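PDB 4IRN: prolyl-ACP dehydrogenase from Oscillatoria sp., which probably oxidises a prolyl group carried on an acyl carrier protein, using FAD, in the biosynthesis of the cyanotoxin anatoxin-a. Local coordinates for residues S304-F308 with G309-G313; L327-E330 with N331-Y335; W364-S367 with C368-I372. All blocks are in the same frame, centred on the assembly; numbering follows the deposited sequence.

Contact 1 of 3, residues S304-F308 with G309-G313; sequences SHKQF and GQAIG. With FAD (flavin-adenine dinucleotide), chain J.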
loop_
_atom_site.group_PDB
_atom_site.type_symbol
_atom_site.label_atom_id
_atom_site.label_comp_id
_atom_site.label_asym_id
_atom_site.label_seq_id
_atom_site.Cartn_x
_atom_site.Cartn_y
_atom_site.Cartn_z
ATOM N N SER A 304 16.162 -9.290 21.306
ATOM C CA SER A 304 17.202 -10.303 21.505
ATOM C C SER A 304 18.251 -10.336 20.401
ATOM O O SER A 304 19.440 -10.297 20.703
ATOM C CB SER A 304 16.590 -11.694 21.655
ATOM O OG SER A 304 15.816 -11.798 22.839
ATOM N N HIS A 305 17.820 -10.479 19.134
ATOM C CA HIS A 305 18.747 -10.583 18.011
ATOM C C HIS A 305 19.500 -9.300 17.736
ATOM O O HIS A 305 18.890 -8.237 17.613
ATOM C CB HIS A 305 18.076 -11.144 16.758
ATOM C CG HIS A 305 19.054 -11.623 15.737
ATOM N ND1 HIS A 305 19.914 -12.681 15.999
ATOM C CD2 HIS A 305 19.297 -11.164 14.489
ATOM C CE1 HIS A 305 20.638 -12.832 14.905
ATOM N NE2 HIS A 305 20.296 -11.951 13.964
ATOM N N LYS A 306 20.836 -9.413 17.658
ATOM C CA LYS A 306 21.743 -8.289 17.434
ATOM C C LYS A 306 22.485 -8.359 16.118
ATOM O O LYS A 306 22.868 -9.437 15.681
ATOM C CB LYS A 306 22.737 -8.141 18.590
ATOM C CG LYS A 306 22.135 -7.535 19.845
ATOM C CD LYS A 306 23.085 -7.728 20.994
ATOM C CE LYS A 306 22.540 -7.256 22.304
ATOM N NZ LYS A 306 23.454 -7.659 23.407
ATOM N N GLN A 307 22.711 -7.192 15.514
ATOM C CA GLN A 307 23.441 -6.988 14.256
ATOM C C GLN A 307 23.961 -5.539 14.248
ATOM O O GLN A 307 23.246 -4.629 14.699
ATOM C CB GLN A 307 22.520 -7.256 13.046
ATOM C CG GLN A 307 23.184 -7.951 11.846
ATOM C CD GLN A 307 23.654 -9.383 12.047
ATOM O OE1 GLN A 307 24.536 -9.866 11.333
ATOM N NE2 GLN A 307 23.056 -10.119 12.969
ATOM N N PHE A 308 25.185 -5.326 13.739
ATOM C CA PHE A 308 25.868 -4.021 13.683
ATOM C C PHE A 308 26.057 -3.391 15.101
ATOM O O PHE A 308 25.993 -2.164 15.257
ATOM C CB PHE A 308 25.188 -3.045 12.685
ATOM C CG PHE A 308 24.973 -3.573 11.286
ATOM C CD1 PHE A 308 25.946 -3.414 10.305
ATOM C CD2 PHE A 308 23.795 -4.231 10.946
ATOM C CE1 PHE A 308 25.753 -3.918 9.013
ATOM C CE2 PHE A 308 23.610 -4.751 9.661
ATOM C CZ PHE A 308 24.576 -4.566 8.693
ATOM N N GLY A 309 26.275 -4.257 16.102
ATOM C CA GLY A 309 26.509 -3.873 17.489
ATOM C C GLY A 309 25.299 -3.432 18.294
ATOM O O GLY A 309 25.458 -2.886 19.388
ATOM N N GLN A 310 24.085 -3.665 17.778
ATOM C CA GLN A 310 22.859 -3.330 18.484
ATOM C C GLN A 310 21.707 -4.281 18.140
ATOM O O GLN A 310 21.809 -5.032 17.167
ATOM C CB GLN A 310 22.477 -1.855 18.281
ATOM C CG GLN A 310 22.430 -1.407 16.836
ATOM C CD GLN A 310 21.808 -0.036 16.678
ATOM O OE1 GLN A 310 22.098 0.918 17.425
ATOM N NE2 GLN A 310 20.968 0.095 15.651
ATOM N N ALA A 311 20.616 -4.259 18.951
ATOM C CA ALA A 311 19.445 -5.086 18.712
ATOM C C ALA A 311 18.824 -4.596 17.434
ATOM O O ALA A 311 18.830 -3.395 17.182
ATOM C CB ALA A 311 18.453 -4.959 19.854
ATOM N N ILE A 312 18.309 -5.529 16.614
ATOM C CA ILE A 312 17.696 -5.229 15.315
ATOM C C ILE A 312 16.524 -4.237 15.396
ATOM O O ILE A 312 16.331 -3.452 14.467
ATOM C CB ILE A 312 17.370 -6.509 14.482
ATOM C CG1 ILE A 312 16.550 -7.522 15.311
ATOM C CG2 ILE A 312 18.659 -7.150 13.928
ATOM C CD1 ILE A 312 15.509 -8.274 14.541
ATOM N N GLY A 313 15.794 -4.259 16.518
ATOM C CA GLY A 313 14.683 -3.355 16.806
ATOM C C GLY A 313 15.081 -1.898 16.967
ATOM O O GLY A 313 14.218 -1.029 16.992
HETATM P PA FAD J . 19.728 -10.715 10.179
HETATM O O1A FAD J . 21.059 -10.063 10.114
HETATM O O2A FAD J . 19.476 -11.752 11.284
HETATM O O5B FAD J . 18.563 -9.628 10.183
HETATM C C5B FAD J . 17.530 -9.635 11.188
HETATM C C4B FAD J . 16.525 -8.641 10.675
HETATM O O4B FAD J . 16.942 -7.311 11.024
HETATM C C3B FAD J . 16.348 -8.691 9.159
HETATM O O3B FAD J . 15.001 -8.998 8.836
HETATM C C2B FAD J . 16.787 -7.316 8.637
HETATM O O2B FAD J . 15.723 -6.767 7.879
HETATM C C1B FAD J . 16.965 -6.462 9.893
HETATM N N9A FAD J . 18.208 -5.697 9.920
HETATM C C8A FAD J . 19.460 -6.152 10.254
HETATM N N7A FAD J . 20.414 -5.261 10.124
HETATM C C5A FAD J . 19.743 -4.127 9.677
HETATM C C6A FAD J . 20.189 -2.825 9.349
HETATM N N6A FAD J . 21.465 -2.444 9.358
HETATM N N1A FAD J . 19.254 -1.928 8.959
HETATM C C2A FAD J . 17.981 -2.317 8.894
HETATM N N3A FAD J . 17.454 -3.511 9.167
HETATM C C4A FAD J . 18.385 -4.382 9.557
HETATM N N1 FAD J . 24.471 -17.053 2.691
HETATM C C2 FAD J . 25.695 -17.481 2.186
HETATM O O2 FAD J . 26.754 -16.974 2.547
HETATM N N3 FAD J . 25.745 -18.503 1.264
HETATM C C4 FAD J . 24.658 -19.173 0.759
HETATM O O4 FAD J . 24.820 -20.073 -0.065
HETATM C C4X FAD J . 23.362 -18.730 1.295
HETATM N N5 FAD J . 22.275 -19.349 0.884
HETATM C C5X FAD J . 21.056 -18.952 1.429
HETATM C C6 FAD J . 19.894 -19.590 0.989
HETATM C C7 FAD J . 18.642 -19.243 1.481
HETATM C C7M FAD J . 17.413 -19.930 0.935
HETATM C C8 FAD J . 18.542 -18.231 2.461
HETATM C C8M FAD J . 17.210 -17.823 3.039
HETATM C C9 FAD J . 19.698 -17.594 2.903
HETATM C C9A FAD J . 20.958 -17.930 2.403
HETATM N N10 FAD J . 22.158 -17.297 2.826
HETATM C C10 FAD J . 23.362 -17.659 2.278
HETATM C "C1'" FAD J . 22.090 -16.297 3.912
HETATM C "C2'" FAD J . 21.280 -15.086 3.474
HETATM O "O2'" FAD J . 22.070 -14.215 2.668
HETATM C "C3'" FAD J . 20.681 -14.363 4.682
HETATM O "O3'" FAD J . 19.260 -14.485 4.705
HETATM C "C4'" FAD J . 21.094 -12.898 4.827
HETATM O "O4'" FAD J . 22.506 -12.912 5.039
HETATM C "C5'" FAD J . 20.389 -12.233 5.991
HETATM O "O5'" FAD J . 20.495 -13.209 7.050
HETATM P P FAD J . 19.810 -12.981 8.428
HETATM O O1P FAD J . 18.341 -13.126 8.384
HETATM O O2P FAD J . 20.762 -13.819 9.259
HETATM O O3P FAD J . 19.945 -11.434 8.805
#
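His305 and Ile312 face each other at the open end of a short β-hairpin with a two-residue loop. Its strands, 306-307 and 310-311, are joined by a type I' turn from Gln307 to Gln310. Phe308 and Gly309 fill the turn, both with positive phi.

Backbone bonds set the register. Gln307 N gives to Gln310 O at 2.9 Å, and the return bond from Gln310 N to Gln307 O is weak. Lys306 and Ala311 form the next, non-hydrogen-bonded pair. Beyond it Ile312 N bonds to His305 O at 2.9 Å.

Apolar contact is modest. Ile312 CG2 lies 4.0 Å from Gln307 CB and is also near His305 CD2. The same methyl of Ile312, CG2, reaches the adenosine ribose, 3.4 Å from FAD O4B.

Three side chains of this FAD pocket line the adenosine half of the cofactor and its phosphate. The imidazole swings away from its backbone N (chi1 -164°), and His305 NE2 comes within 2.8 Å of FAD O2A; this bond is weak, with an angle of 122°. Gln307 bends at chi2 and lays its amide beside the same phosphate, CD 3.3 Å from FAD O1A. Its OE1 accepts bonds from Gly168 N and Asp170 N of the second subunit. At the turn, Phe308 CE2 approaches the adenine amino group, 3.2 Å from FAD N6A.

Contact 2 of 3, residues L327-E330 with N331-Y335; sequences LRLE and NAKAY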
loop_
_atom_site.group_PDB
_atom_site.type_symbol
_atom_site.label_atom_id
_atom_site.label_comp_id
_atom_site.label_asym_id
_atom_site.label_seq_id
_atom_site.Cartn_x
_atom_site.Cartn_y
_atom_site.Cartn_z
ATOM N N LEU A 327 -0.833 -1.756 15.395
ATOM C CA LEU A 327 -1.992 -1.050 14.824
ATOM C C LEU A 327 -3.030 -2.046 14.314
ATOM O O LEU A 327 -4.210 -1.911 14.646
ATOM C CB LEU A 327 -1.582 -0.085 13.690
ATOM C CG LEU A 327 -0.751 1.155 14.077
ATOM C CD1 LEU A 327 -0.008 1.691 12.886
ATOM C CD2 LEU A 327 -1.624 2.256 14.652
ATOM N N ARG A 328 -2.582 -3.065 13.548
ATOM C CA ARG A 328 -3.449 -4.106 13.001
ATOM C C ARG A 328 -4.149 -4.930 14.078
ATOM O O ARG A 328 -5.342 -5.204 13.940
ATOM C CB ARG A 328 -2.677 -5.018 12.042
ATOM C CG ARG A 328 -2.514 -4.386 10.692
ATOM C CD ARG A 328 -2.087 -5.377 9.661
ATOM N NE ARG A 328 -1.004 -4.790 8.897
ATOM C CZ ARG A 328 0.275 -5.080 9.071
ATOM N NH1 ARG A 328 0.641 -5.991 9.963
ATOM N NH2 ARG A 328 1.203 -4.459 8.364
ATOM N N LEU A 329 -3.423 -5.294 15.150
ATOM C CA LEU A 329 -3.943 -6.073 16.270
ATOM C C LEU A 329 -5.082 -5.347 16.986
ATOM O O LEU A 329 -6.110 -5.965 17.271
ATOM C CB LEU A 329 -2.813 -6.455 17.252
ATOM C CG LEU A 329 -3.217 -7.209 18.537
ATOM C CD1 LEU A 329 -3.649 -8.645 18.236
ATOM C CD2 LEU A 329 -2.099 -7.214 19.533
ATOM N N GLU A 330 -4.903 -4.040 17.244
ATOM C CA GLU A 330 -5.897 -3.197 17.916
ATOM C C GLU A 330 -7.128 -2.949 17.056
ATOM O O GLU A 330 -8.229 -2.876 17.596
ATOM C CB GLU A 330 -5.282 -1.889 18.445
ATOM C CG GLU A 330 -4.211 -2.105 19.512
ATOM C CD GLU A 330 -4.606 -2.872 20.765
ATOM O OE1 GLU A 330 -5.694 -2.599 21.323
ATOM O OE2 GLU A 330 -3.813 -3.737 21.201
ATOM N N ASN A 331 -6.949 -2.861 15.729
ATOM C CA ASN A 331 -8.036 -2.699 14.759
ATOM C C ASN A 331 -8.856 -3.985 14.644
ATOM O O ASN A 331 -10.079 -3.921 14.540
ATOM C CB ASN A 331 -7.497 -2.340 13.385
ATOM C CG ASN A 331 -7.122 -0.889 13.196
ATOM O OD1 ASN A 331 -7.885 0.019 13.544
ATOM N ND2 ASN A 331 -5.958 -0.649 12.572
ATOM N N ALA A 332 -8.170 -5.150 14.637
ATOM C CA ALA A 332 -8.779 -6.481 14.572
ATOM C C ALA A 332 -9.677 -6.696 15.799
ATOM O O ALA A 332 -10.803 -7.177 15.659
ATOM C CB ALA A 332 -7.703 -7.558 14.512
ATOM N N LYS A 333 -9.192 -6.293 16.987
ATOM C CA LYS A 333 -9.922 -6.376 18.257
ATOM C C LYS A 333 -11.203 -5.524 18.174
ATOM O O LYS A 333 -12.280 -6.000 18.527
ATOM C CB LYS A 333 -9.040 -5.916 19.437
ATOM C CG LYS A 333 -8.066 -6.970 19.940
ATOM C CD LYS A 333 -7.160 -6.414 21.031
ATOM C CE LYS A 333 -6.146 -7.422 21.527
ATOM N NZ LYS A 333 -5.266 -6.858 22.590
ATOM N N ALA A 334 -11.091 -4.302 17.630
ATOM C CA ALA A 334 -12.217 -3.392 17.432
ATOM C C ALA A 334 -13.327 -3.981 16.524
ATOM O O ALA A 334 -14.504 -3.893 16.880
ATOM C CB ALA A 334 -11.718 -2.082 16.867
ATOM N N TYR A 335 -12.950 -4.607 15.381
ATOM C CA TYR A 335 -13.911 -5.206 14.452
ATOM C C TYR A 335 -14.590 -6.408 15.061
ATOM O O TYR A 335 -15.794 -6.589 14.859
ATOM C CB TYR A 335 -13.271 -5.594 13.111
ATOM C CG TYR A 335 -13.126 -4.442 12.141
ATOM C CD1 TYR A 335 -14.244 -3.855 11.550
ATOM C CD2 TYR A 335 -11.872 -3.961 11.784
ATOM C CE1 TYR A 335 -14.118 -2.781 10.666
ATOM C CE2 TYR A 335 -11.731 -2.896 10.895
ATOM C CZ TYR A 335 -12.859 -2.296 10.350
ATOM O OH TYR A 335 -12.712 -1.238 9.483
#
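Lys333 reaches back one turn of its helix and touches Leu329 and Glu330. Lys333 CB sits 3.6 Å from Leu329 O and equally near Glu330 O. Lys333 CG stays close to Leu329 O, at 3.5 Å. Lys333 CD comes within 4.1 Å of Glu330 OE1, and Lys333 CE lies 4.2 Å from Leu329 CG. The chain is extended beyond CG, and this carries NZ past the leucine to the carboxylate. Lys333 NZ and Glu330 OE2 form a long salt bridge of 3.7 Å. Lys333 and Glu330 run alongside each other in the same direction. Glu330 OE2 also pairs with Lys326 NZ, so the carboxylate probably feels two positive charges.

All of this lies on helix 316-344, in the C-terminal helical domain of the acyl-CoA dehydrogenase fold. Regular i to i+4 backbone bonds run beneath the side chains. Leu329 packs on Met291 and Leu295 of helix 285-304.

On another side of the helix, Asn331 has chi1 -80°, which turns its amide back over the preceding turn. Asn331 ND2 comes 3.0 Å from Leu327 O, too bent to count as a hydrogen bond, but bonds weakly to Tyr359 OH. Asn331 also packs on Tyr335 of the third subunit.

Contact 3 of 3, residues W364-S367 with C368-I372; sequences WVQS and CLEAI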
loop_
_atom_site.group_PDB
_atom_site.type_symbol
_atom_site.label_atom_id
_atom_site.label_comp_id
_atom_site.label_asym_id
_atom_site.label_seq_id
_atom_site.Cartn_x
_atom_site.Cartn_y
_atom_site.Cartn_z
ATOM N N TRP A 364 -4.060 -10.504 9.264
ATOM C CA TRP A 364 -3.403 -11.736 9.673
ATOM C C TRP A 364 -2.282 -12.149 8.715
ATOM O O TRP A 364 -1.186 -12.451 9.177
ATOM C CB TRP A 364 -4.428 -12.874 9.845
ATOM C CG TRP A 364 -3.913 -14.086 10.576
ATOM C CD1 TRP A 364 -2.795 -14.169 11.363
ATOM C CD2 TRP A 364 -4.521 -15.381 10.605
ATOM N NE1 TRP A 364 -2.654 -15.446 11.854
ATOM C CE2 TRP A 364 -3.701 -16.210 11.411
ATOM C CE3 TRP A 364 -5.668 -15.934 10.007
ATOM C CZ2 TRP A 364 -4.002 -17.555 11.648
ATOM C CZ3 TRP A 364 -5.970 -17.266 10.247
ATOM C CH2 TRP A 364 -5.150 -18.058 11.069
ATOM N N VAL A 365 -2.554 -12.141 7.399
ATOM C CA VAL A 365 -1.596 -12.515 6.348
ATOM C C VAL A 365 -0.392 -11.581 6.372
ATOM O O VAL A 365 0.745 -12.038 6.378
ATOM C CB VAL A 365 -2.287 -12.572 4.950
ATOM C CG1 VAL A 365 -1.275 -12.603 3.813
ATOM C CG2 VAL A 365 -3.231 -13.763 4.851
ATOM N N GLN A 366 -0.663 -10.274 6.434
ATOM C CA GLN A 366 0.324 -9.210 6.465
ATOM C C GLN A 366 1.228 -9.286 7.680
ATOM O O GLN A 366 2.444 -9.183 7.519
ATOM C CB GLN A 366 -0.362 -7.841 6.325
ATOM C CG GLN A 366 0.574 -6.677 5.993
ATOM C CD GLN A 366 1.474 -6.884 4.807
ATOM O OE1 GLN A 366 1.017 -7.148 3.688
ATOM N NE2 GLN A 366 2.776 -6.722 5.035
ATOM N N SER A 367 0.652 -9.492 8.883
ATOM C CA SER A 367 1.405 -9.607 10.138
ATOM C C SER A 367 2.290 -10.856 10.159
ATOM O O SER A 367 3.409 -10.799 10.675
ATOM C CB SER A 367 0.473 -9.581 11.340
ATOM O OG SER A 367 -0.183 -8.329 11.452
ATOM N N CYS A 368 1.811 -11.963 9.557
ATOM C CA CYS A 368 2.554 -13.223 9.430
ATOM C C CYS A 368 3.778 -13.021 8.549
ATOM O O CYS A 368 4.869 -13.469 8.892
ATOM C CB CYS A 368 1.663 -14.328 8.879
ATOM S SG CYS A 368 0.522 -15.033 10.091
ATOM N N LEU A 369 3.584 -12.329 7.415
ATOM C CA LEU A 369 4.619 -12.000 6.439
ATOM C C LEU A 369 5.731 -11.165 7.102
ATOM O O LEU A 369 6.909 -11.452 6.906
ATOM C CB LEU A 369 3.978 -11.253 5.250
ATOM C CG LEU A 369 4.886 -10.836 4.088
ATOM C CD1 LEU A 369 5.359 -12.041 3.300
ATOM C CD2 LEU A 369 4.171 -9.856 3.154
ATOM N N GLU A 370 5.338 -10.174 7.919
ATOM C CA GLU A 370 6.233 -9.275 8.649
ATOM C C GLU A 370 7.007 -9.990 9.761
ATOM O O GLU A 370 8.180 -9.680 9.967
ATOM C CB GLU A 370 5.459 -8.081 9.208
ATOM C CG GLU A 370 5.052 -7.080 8.141
ATOM C CD GLU A 370 4.220 -5.896 8.595
ATOM O OE1 GLU A 370 3.785 -5.874 9.769
ATOM O OE2 GLU A 370 3.982 -4.993 7.762
ATOM N N ALA A 371 6.370 -10.956 10.460
ATOM C CA ALA A 371 7.012 -11.752 11.505
ATOM C C ALA A 371 8.166 -12.562 10.901
ATOM O O ALA A 371 9.233 -12.641 11.508
ATOM C CB ALA A 371 5.999 -12.680 12.146
ATOM N N ILE A 372 7.963 -13.118 9.682
ATOM C CA ILE A 372 8.973 -13.868 8.938
ATOM C C ILE A 372 10.117 -12.903 8.539
ATOM O O ILE A 372 11.294 -13.270 8.640
ATOM C CB ILE A 372 8.341 -14.609 7.719
ATOM C CG1 ILE A 372 7.342 -15.700 8.184
ATOM C CG2 ILE A 372 9.428 -15.209 6.783
ATOM C CD1 ILE A 372 6.340 -16.134 7.154
#
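Cys368 places its sulfur beside the indole of Trp364, a sulfur-aromatic contact one turn apart on helix 350-375 of the C-terminal helical domain. Cys368 SG is 4.2 Å from the centre of the Trp364 five-membered ring and 44° off its normal, an oblique approach. Cys368 SG touches the pyrrole side of the indole, 3.7 Å from Trp364 NE1 and about as far from CD1. In Trp364, chi1 -166° sends the indole outward, and its CD1-NE1 side is turned toward Cys368. Cys368 N also bonds to Trp364 O, at 3.1 Å.

A polar pair lies on another side of the helix. Gln366 bends at chi2 and crosses Glu370, their amide and carboxylate planes 70° apart. Gln366 NE2 gives Glu370 OE2 a weak hydrogen bond of 3.4 Å. Leu369 CD2 rests 3.9 Å from Gln366 NE2.

Neighbouring helices hold these groups in place. Trp364 packs on Thr290 and Met291 of helix 285-304, and on Ala393 of helix 386-395. Cys368 fits against Leu294 and Leu390 of the same two helices. Glu370 OE2 has its stronger partner in Arg328, through a salt bridge, and Ser367 OG bonds to Arg328 NH1.

In the fold
The three contacts follow one another along the chain, all in the C-terminal helical domain. Contact 1 is the short hairpin between helix 285-304 and helix 316-344. Contact 2 lies within helix 316-344, and contact 3 within the next helix, 350-375. Contacts 2 and 3 touch, with centres 15 Å apart: Arg328 ties the two helices together, with a salt bridge to Glu370 and a hydrogen bond to Ser367. The centres of contacts 1 and 2 are 28 Å apart, and those of contacts 1 and 3 are 21 Å apart. Contacts 1 and 3 meet the second subunit, and contact 2 faces the third. The same domain therefore supplies both an FAD-lining hairpin and helices that meet two other subunits.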